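Local coordinates for protein monoacylglycerol lipase (Palaeococcus ferrophilus, PDB 6QE2) that probably hydrolyses monoacylglycerols to free fatty acid and glycerol, as a serine hydrolase of the alpha/beta-hydrolase clan, at residues K80-I94 with D102-L114. Residues are numbered along the deposited sequence; the frame is centred on the assembly and turned at random. Where two conformers were deposited one is given.
Sequences KPFLFGHSLGGLTVI and DKIMGVVASSPAL. With LDA (lauryl dimethylamine-N-oxide), chain D.
Leu-83 pairs with Val-107 and Gly-85 with Ala-109 where strands 82-86 and 106-110 run parallel, their axes 4.7 Å apart at 11°, and Leu-83 and Gly-85 each donate and accept a backbone bond across the pair. At one end, Met-105 CB lies over one face of the Phe-82 ring, 3.6 Å from its centroid and 11° off the normal, a CH-pi contact; Phe-82 also touches Leu-253 of helix 242-256. With an alanine at Phe-82, Met-105 CB would probably lose its aromatic platform and a gap would open toward Leu-253. Val-108 CG1 lies at the ring edge of Phe-84, 3.6 Å from Phe-84 CD1. Helix 88-99, the connection of this beta-alpha-beta crossover, packs on the other face from Phe-82 and Phe-84: Val-93 CG2 meets Val-107 CG2 at 3.5 Å, while the Ile-94 CD1 methyl lies against both Ala-109 CB and Pro-112 CB. The first torsion of Ser-110 puts OG anti to its N, at the imidazole edge, where it hydrogen-bonds to His-86 ND1 (2.8 Å). Ser-87 has positive phi (63°), the strained turn expected of a GxSxG nucleophile elbow; its OG bonds NE2 of His-233, the probable triad histidine. Ser-110 O (2.9 Å from Ser-87 N) and Ala-113 N (3.2 Å from Ser-87 O) hold the amide and carbonyl of Ser-87, consistent with fixing the elbow beneath the probable nucleophile, close to the detergent's N-oxide.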
ATOM      1  N   LYS A  80      -4.488  -8.150  17.450  1.00 28.89           N
ATOM      2  CA  LYS A  80      -4.738  -7.021  16.535  0.58 29.24           C
ATOM      3  C   LYS A  80      -3.407  -6.425  16.106  1.00 28.08           C
ATOM      4  O   LYS A  80      -2.618  -6.022  16.977  1.00 29.06           O
ATOM      5  CB  LYS A  80      -5.601  -5.951  17.215  0.58 27.73           C
ATOM      6  CG  LYS A  80      -7.015  -6.423  17.497  0.58 33.87           C
ATOM      7  CD  LYS A  80      -7.879  -5.420  18.233  0.58 38.73           C
ATOM      8  CE  LYS A  80      -9.270  -6.029  18.460  0.58 35.12           C
ATOM      9  NZ  LYS A  80     -10.293  -5.026  18.819  0.58 45.28           N
ATOM     10  N   PRO A  81      -3.095  -6.355  14.793  1.00 24.74           N
ATOM     11  CA  PRO A  81      -1.849  -5.712  14.362  1.00 21.37           C
ATOM     12  C   PRO A  81      -2.033  -4.289  13.924  1.00 21.59           C
ATOM     13  O   PRO A  81      -3.166  -3.813  13.782  1.00 25.41           O
ATOM     14  CB  PRO A  81      -1.411  -6.574  13.180  1.00 27.73           C
ATOM     15  CG  PRO A  81      -2.780  -6.876  12.521  1.00 28.19           C
ATOM     16  CD  PRO A  81      -3.812  -6.961  13.639  1.00 28.07           C
ATOM     17  N   PHE A  82      -0.919  -3.593  13.756  1.00 22.91           N
ATOM     18  CA  PHE A  82      -0.921  -2.405  12.916  1.00 21.29           C
ATOM     19  C   PHE A  82      -0.784  -2.825  11.458  1.00 19.17           C
ATOM     20  O   PHE A  82      -0.192  -3.858  11.149  1.00 22.83           O
ATOM     21  CB  PHE A  82       0.230  -1.471  13.291  1.00 24.84           C
ATOM     22  CG  PHE A  82       0.070  -0.815  14.632  1.00 25.35           C
ATOM     23  CD1 PHE A  82       0.638  -1.375  15.764  1.00 35.89           C
ATOM     24  CD2 PHE A  82      -0.642   0.365  14.758  1.00 27.65           C
ATOM     25  CE1 PHE A  82       0.496  -0.763  17.000  1.00 32.91           C
ATOM     26  CE2 PHE A  82      -0.786   0.977  15.986  1.00 30.57           C
ATOM     27  CZ  PHE A  82      -0.217   0.408  17.109  1.00 31.97           C
ATOM     28  N   LEU A  83      -1.327  -2.008  10.554  1.00 21.37           N
ATOM     29  CA  LEU A  83      -1.152  -2.210   9.122  1.00 21.34           C
ATOM     30  C   LEU A  83      -0.296  -1.097   8.529  1.00 21.77           C
ATOM     31  O   LEU A  83      -0.473   0.076   8.866  1.00 22.39           O
ATOM     32  CB  LEU A  83      -2.498  -2.239   8.392  1.00 21.06           C
ATOM     33  CG  LEU A  83      -3.566  -3.220   8.864  1.00 23.56           C
ATOM     34  CD1 LEU A  83      -4.795  -3.084   7.977  1.00 24.15           C
ATOM     35  CD2 LEU A  83      -3.032  -4.632   8.821  1.00 23.94           C
ATOM     36  N   PHE A  84       0.632  -1.469   7.649  1.00 22.51           N
ATOM     37  CA  PHE A  84       1.382  -0.520   6.834  1.00 20.24           C
ATOM     38  C   PHE A  84       1.239  -0.929   5.378  1.00 18.65           C
ATOM     39  O   PHE A  84       1.580  -2.061   5.021  1.00 21.63           O
ATOM     40  CB  PHE A  84       2.866  -0.471   7.210  1.00 18.52           C
ATOM     41  CG  PHE A  84       3.668   0.422   6.306  1.00 22.31           C
ATOM     42  CD1 PHE A  84       3.764   1.774   6.568  1.00 26.60           C
ATOM     43  CD2 PHE A  84       4.281  -0.078   5.166  1.00 25.05           C
ATOM     44  CE1 PHE A  84       4.468   2.610   5.724  1.00 31.35           C
ATOM     45  CE2 PHE A  84       4.991   0.755   4.321  1.00 26.27           C
ATOM     46  CZ  PHE A  84       5.084   2.098   4.603  1.00 25.52           C
ATOM     47  N   GLY A  85       0.773  -0.011   4.538  1.00 20.35           N
ATOM     48  CA  GLY A  85       0.620  -0.299   3.125  1.00 21.39           C
ATOM     49  C   GLY A  85       1.098   0.865   2.285  1.00 23.33           C
ATOM     50  O   GLY A  85       1.013   2.024   2.691  1.00 21.31           O
ATOM     51  N   HIS A  86       1.616   0.542   1.098  1.00 22.57           N
ATOM     52  CA  HIS A  86       2.102   1.552   0.165  1.00 22.69           C
ATOM     53  C   HIS A  86       1.371   1.446  -1.168  1.00 23.35           C
ATOM     54  O   HIS A  86       1.286   0.360  -1.749  1.00 22.63           O
ATOM     55  CB  HIS A  86       3.608   1.419  -0.058  1.00 22.72           C
ATOM     56  CG  HIS A  86       4.113   2.235  -1.205  1.00 22.35           C
ATOM     57  ND1 HIS A  86       4.215   3.610  -1.151  1.00 23.42           N
ATOM     58  CD2 HIS A  86       4.521   1.875  -2.444  1.00 27.23           C
ATOM     59  CE1 HIS A  86       4.674   4.059  -2.305  1.00 28.34           C
ATOM     60  NE2 HIS A  86       4.863   3.028  -3.109  1.00 27.31           N
ATOM     61  N   SER A  87       0.853   2.584  -1.638  1.00 23.26           N
ATOM     62  CA  SER A  87       0.228   2.723  -2.973  1.00 26.52           C
ATOM     63  C   SER A  87      -1.007   1.834  -3.082  1.00 22.32           C
ATOM     64  O   SER A  87      -1.994   2.079  -2.355  1.00 23.84           O
ATOM     65  CB  SER A  87       1.340   2.459  -3.996  1.00 31.80           C
ATOM     66  OG  SER A  87       0.906   2.992  -5.266  1.00 34.33           O
ATOM     67  N   LEU A  88      -1.046   0.856  -4.013  1.00 21.75           N
ATOM     68  CA  LEU A  88      -2.106  -0.155  -3.977  1.00 21.94           C
ATOM     69  C   LEU A  88      -2.227  -0.748  -2.569  1.00 23.40           C
ATOM     70  O   LEU A  88      -3.341  -0.992  -2.069  1.00 21.83           O
ATOM     71  CB  LEU A  88      -1.810  -1.232  -5.008  1.00 23.94           C
ATOM     72  CG  LEU A  88      -2.732  -2.447  -4.930  1.00 32.79           C
ATOM     73  CD1 LEU A  88      -4.177  -2.054  -5.173  1.00 32.83           C
ATOM     74  CD2 LEU A  88      -2.324  -3.476  -5.991  1.00 36.11           C
ATOM     75  N   GLY A  89      -1.098  -0.933  -1.890  1.00 23.93           N
ATOM     76  CA  GLY A  89      -1.182  -1.509  -0.548  1.00 20.43           C
ATOM     77  C   GLY A  89      -1.729  -0.506   0.455  1.00 20.79           C
ATOM     78  O   GLY A  89      -2.449  -0.877   1.387  1.00 22.93           O
ATOM     79  N   GLY A  90      -1.515   0.799   0.194  1.00 20.15           N
ATOM     80  CA  GLY A  90      -2.095   1.817   1.053  1.00 20.78           C
ATOM     81  C   GLY A  90      -3.600   1.896   0.905  1.00 21.25           C
ATOM     82  O   GLY A  90      -4.324   2.018   1.896  1.00 21.02           O
ATOM     83  N   LEU A  91      -4.093   1.822  -0.336  1.00 19.24           N
ATOM     84  CA  LEU A  91      -5.530   1.707  -0.548  1.00 21.81           C
ATOM     85  C   LEU A  91      -6.086   0.477   0.151  1.00 22.28           C
ATOM     86  O   LEU A  91      -7.142   0.537   0.793  1.00 21.92           O
ATOM     87  CB  LEU A  91      -5.826   1.655  -2.047  1.00 20.17           C
ATOM     88  CG  LEU A  91      -7.261   1.302  -2.440  1.00 25.68           C
ATOM     89  CD1 LEU A  91      -8.249   2.322  -1.910  1.00 21.49           C
ATOM     90  CD2 LEU A  91      -7.375   1.175  -3.952  1.00 24.41           C
ATOM     91  N   THR A  92      -5.368  -0.643   0.053  1.00 19.80           N
ATOM     92  CA  THR A  92      -5.827  -1.900   0.640  1.00 20.49           C
ATOM     93  C   THR A  92      -5.950  -1.800   2.158  1.00 21.10           C
ATOM     94  O   THR A  92      -6.942  -2.257   2.739  1.00 21.73           O
ATOM     95  CB  THR A  92      -4.867  -3.020   0.237  1.00 24.53           C
ATOM     96  OG1 THR A  92      -4.860  -3.148  -1.195  1.00 24.24           O
ATOM     97  CG2 THR A  92      -5.290  -4.348   0.853  1.00 23.94           C
ATOM     98  N   VAL A  93      -4.957  -1.209   2.827  1.00 20.35           N
ATOM     99  CA  VAL A  93      -5.032  -1.159   4.285  1.00 22.71           C
ATOM    100  C   VAL A  93      -6.101  -0.169   4.741  1.00 20.58           C
ATOM    101  O   VAL A  93      -6.740  -0.370   5.781  1.00 22.75           O
ATOM    102  CB  VAL A  93      -3.648  -0.853   4.897  1.00 21.86           C
ATOM    103  CG1 VAL A  93      -2.689  -1.979   4.572  1.00 22.66           C
ATOM    104  CG2 VAL A  93      -3.092   0.479   4.400  1.00 26.00           C
ATOM    105  N   ILE A  94      -6.348   0.888   3.968  1.00 19.13           N
ATOM    106  CA  ILE A  94      -7.466   1.772   4.275  1.00 20.53           C
ATOM    107  C   ILE A  94      -8.789   1.024   4.128  1.00 24.86           C
ATOM    108  O   ILE A  94      -9.676   1.121   4.983  1.00 21.86           O
ATOM    109  CB  ILE A  94      -7.408   3.025   3.383  1.00 21.96           C
ATOM    110  CG1 ILE A  94      -6.218   3.892   3.804  1.00 20.54           C
ATOM    111  CG2 ILE A  94      -8.714   3.807   3.468  1.00 26.71           C
ATOM    112  CD1 ILE A  94      -5.847   4.962   2.805  1.00 24.06           C
ATOM    113  N   ASP A 102     -12.703  -3.144  13.626  1.00 37.03           N
ATOM    114  CA  ASP A 102     -12.284  -3.469  14.979  1.00 39.35           C
ATOM    115  C   ASP A 102     -11.155  -4.481  15.092  1.00 36.04           C
ATOM    116  O   ASP A 102     -10.811  -4.883  16.185  1.00 33.32           O
ATOM    117  CB  ASP A 102     -13.488  -3.967  15.785  1.00 36.87           C
ATOM    118  CG  ASP A 102     -14.640  -2.978  15.792  1.00 52.14           C
ATOM    119  OD1 ASP A 102     -14.394  -1.773  15.933  1.00 52.61           O
ATOM    120  OD2 ASP A 102     -15.796  -3.404  15.662  1.00 59.32           O
ATOM    121  N   LYS A 103     -10.572  -4.868  13.966  1.00 28.68           N
ATOM    122  CA  LYS A 103      -9.518  -5.873  13.956  1.00 31.76           C
ATOM    123  C   LYS A 103      -8.066  -5.385  13.964  1.00 25.94           C
ATOM    124  O   LYS A 103      -7.155  -6.193  14.014  1.00 26.32           O
ATOM    125  CB  LYS A 103      -9.726  -6.813  12.770  1.00 30.76           C
ATOM    126  CG  LYS A 103     -10.957  -7.682  12.888  1.00 37.35           C
ATOM    127  CD  LYS A 103     -11.114  -8.593  11.682  1.00 45.39           C
ATOM    128  CE  LYS A 103     -10.076  -9.701  11.653  1.00 38.81           C
ATOM    129  NZ  LYS A 103     -10.244 -10.624  12.809  1.00 53.85           N
ATOM    130  N   ILE A 104      -7.847  -4.081  13.928  1.00 26.91           N
ATOM    131  CA  ILE A 104      -6.491  -3.556  13.890  1.00 23.32           C
ATOM    132  C   ILE A 104      -6.237  -2.472  14.927  1.00 21.93           C
ATOM    133  O   ILE A 104      -7.163  -1.871  15.425  1.00 28.87           O
ATOM    134  CB  ILE A 104      -6.172  -2.975  12.500  1.00 26.19           C
ATOM    135  CG1 ILE A 104      -7.127  -1.830  12.183  1.00 26.98           C
ATOM    136  CG2 ILE A 104      -6.266  -4.047  11.433  1.00 24.54           C
ATOM    137  CD1 ILE A 104      -6.775  -1.069  10.928  1.00 32.66           C
ATOM    138  N   MET A 105      -4.968  -2.246  15.245  1.00 25.28           N
ATOM    139  CA  MET A 105      -4.568  -1.212  16.191  1.00 26.36           C
ATOM    140  C   MET A 105      -4.424   0.154  15.544  1.00 27.72           C
ATOM    141  O   MET A 105      -4.437   1.168  16.250  1.00 28.33           O
ATOM    142  CB  MET A 105      -3.233  -1.574  16.850  1.00 25.91           C
ATOM    143  CG  MET A 105      -3.260  -2.822  17.708  1.00 39.14           C
ATOM    144  SD  MET A 105      -4.469  -2.661  19.026  1.00 46.26           S
ATOM    145  CE  MET A 105      -3.742  -1.340  19.986  1.00 48.44           C
ATOM    146  N   GLY A 106      -4.298   0.200  14.228  1.00 24.53           N
ATOM    147  CA  GLY A 106      -4.012   1.430  13.517  1.00 24.22           C
ATOM    148  C   GLY A 106      -3.552   1.120  12.114  1.00 26.30           C
ATOM    149  O   GLY A 106      -3.192  -0.010  11.779  1.00 25.56           O
ATOM    150  N   VAL A 107      -3.582   2.144  11.266  1.00 24.80           N
ATOM    151  CA  VAL A 107      -3.248   1.964   9.858  1.00 26.35           C
ATOM    152  C   VAL A 107      -2.355   3.107   9.396  1.00 25.80           C
ATOM    153  O   VAL A 107      -2.642   4.281   9.657  1.00 25.77           O
ATOM    154  CB  VAL A 107      -4.511   1.842   8.976  1.00 29.44           C
ATOM    155  CG1 VAL A 107      -5.470   3.017   9.182  1.00 28.97           C
ATOM    156  CG2 VAL A 107      -4.121   1.712   7.524  1.00 26.52           C
ATOM    157  N   VAL A 108      -1.247   2.754   8.745  1.00 21.36           N
ATOM    158  CA  VAL A 108      -0.316   3.704   8.145  1.00 20.50           C
ATOM    159  C   VAL A 108      -0.363   3.470   6.645  1.00 22.97           C
ATOM    160  O   VAL A 108      -0.135   2.343   6.183  1.00 21.52           O
ATOM    161  CB  VAL A 108       1.116   3.521   8.667  1.00 26.70           C
ATOM    162  CG1 VAL A 108       2.046   4.541   8.022  1.00 25.22           C
ATOM    163  CG2 VAL A 108       1.162   3.596  10.194  1.00 24.12           C
ATOM    164  N   ALA A 109      -0.666   4.516   5.885  1.00 21.13           N
ATOM    165  CA  ALA A 109      -0.765   4.419   4.434  1.00 22.71           C
ATOM    166  C   ALA A 109       0.241   5.370   3.801  1.00 21.69           C
ATOM    167  O   ALA A 109       0.165   6.586   4.001  1.00 23.66           O
ATOM    168  CB  ALA A 109      -2.183   4.727   3.956  1.00 21.15           C
ATOM    169  N   SER A 110       1.199   4.807   3.071  1.00 22.51           N
ATOM    170  CA  SER A 110       2.164   5.568   2.290  1.00 23.87           C
ATOM    171  C   SER A 110       1.634   5.718   0.871  1.00 18.42           C
ATOM    172  O   SER A 110       1.360   4.717   0.205  1.00 21.10           O
ATOM    173  CB  SER A 110       3.517   4.857   2.298  1.00 26.87           C
ATOM    174  OG  SER A 110       4.291   5.184   1.157  1.00 26.29           O
ATOM    175  N   SER A 111       1.511   6.966   0.404  1.00 24.14           N
ATOM    176  CA  SER A 111       1.027   7.274  -0.943  1.00 25.05           C
ATOM    177  C   SER A 111      -0.154   6.403  -1.367  1.00 22.37           C
ATOM    178  O   SER A 111      -0.091   5.767  -2.425  1.00 23.31           O
ATOM    179  CB  SER A 111       2.162   7.109  -1.960  1.00 23.38           C
ATOM    180  OG  SER A 111       3.283   7.918  -1.627  1.00 26.01           O
ATOM    181  N   PRO A 112      -1.228   6.322  -0.582  1.00 21.69           N
ATOM    182  CA  PRO A 112      -2.322   5.412  -0.939  1.00 21.48           C
ATOM    183  C   PRO A 112      -3.013   5.853  -2.221  1.00 23.48           C
ATOM    184  O   PRO A 112      -3.108   7.046  -2.531  1.00 25.63           O
ATOM    185  CB  PRO A 112      -3.267   5.498   0.266  1.00 21.88           C
ATOM    186  CG  PRO A 112      -2.977   6.837   0.874  1.00 23.69           C
ATOM    187  CD  PRO A 112      -1.513   7.065   0.661  1.00 22.61           C
ATOM    188  N   ALA A 113      -3.467   4.865  -2.986  1.00 20.17           N
ATOM    189  CA  ALA A 113      -4.124   5.105  -4.273  1.00 22.04           C
ATOM    190  C   ALA A 113      -5.552   5.570  -4.009  1.00 25.48           C
ATOM    191  O   ALA A 113      -6.483   4.771  -3.914  1.00 26.23           O
ATOM    192  CB  ALA A 113      -4.087   3.842  -5.129  1.00 22.68           C
ATOM    193  N   LEU A 114      -5.728   6.892  -3.890  1.00 23.70           N
ATOM    194  CA  LEU A 114      -7.015   7.484  -3.548  1.00 21.78           C
ATOM    195  C   LEU A 114      -7.515   8.475  -4.594  1.00 25.04           C
ATOM    196  O   LEU A 114      -8.613   9.026  -4.438  1.00 26.53           O
ATOM    197  CB  LEU A 114      -6.926   8.181  -2.183  1.00 27.21           C
ATOM    198  CG  LEU A 114      -6.660   7.246  -1.000  1.00 23.51           C
ATOM    199  CD1 LEU A 114      -6.323   8.040   0.242  1.00 21.83           C
ATOM    200  CD2 LEU A 114      -7.869   6.354  -0.751  1.00 23.55           C
TER
HETATM  201  N1  LDA D 302      -1.324   2.316  -8.235  1.00 50.61           N
HETATM  202  O1  LDA D 302      -1.437   1.837  -7.101  1.00 56.81           O
HETATM  203  CM1 LDA D 302      -0.099   1.812  -8.843  1.00 56.64           C
HETATM  204  CM2 LDA D 302      -1.291   3.770  -8.143  1.00 39.38           C
HETATM  205  C1  LDA D 302      -2.450   1.916  -9.051  1.00 46.96           C
HETATM  206  C2  LDA D 302      -2.070   2.161 -10.496  1.00 35.48           C
HETATM  207  C3  LDA D 302      -3.054   1.458 -11.407  1.00 42.11           C
HETATM  208  C4  LDA D 302      -2.784   1.821 -12.856  1.00 48.25           C
HETATM  209  C5  LDA D 302      -3.922   1.355 -13.742  1.00 56.10           C
HETATM  210  C6  LDA D 302      -3.494   1.325 -15.197  1.00 50.53           C
HETATM  211  C7  LDA D 302      -4.698   1.063 -16.081  1.00 51.21           C
HETATM  212  C8  LDA D 302      -4.602  -0.312 -16.707  1.00 50.67           C
HETATM  213  C9  LDA D 302      -5.896  -1.079 -16.523  1.00 49.58           C
HETATM  214  C10 LDA D 302      -6.602  -1.270 -17.857  1.00 63.25           C
HETATM  215  C11 LDA D 302      -7.688  -2.329 -17.760  1.00 53.18           C
HETATM  216  C12 LDA D 302      -7.352  -3.344 -16.697  1.00 49.40           C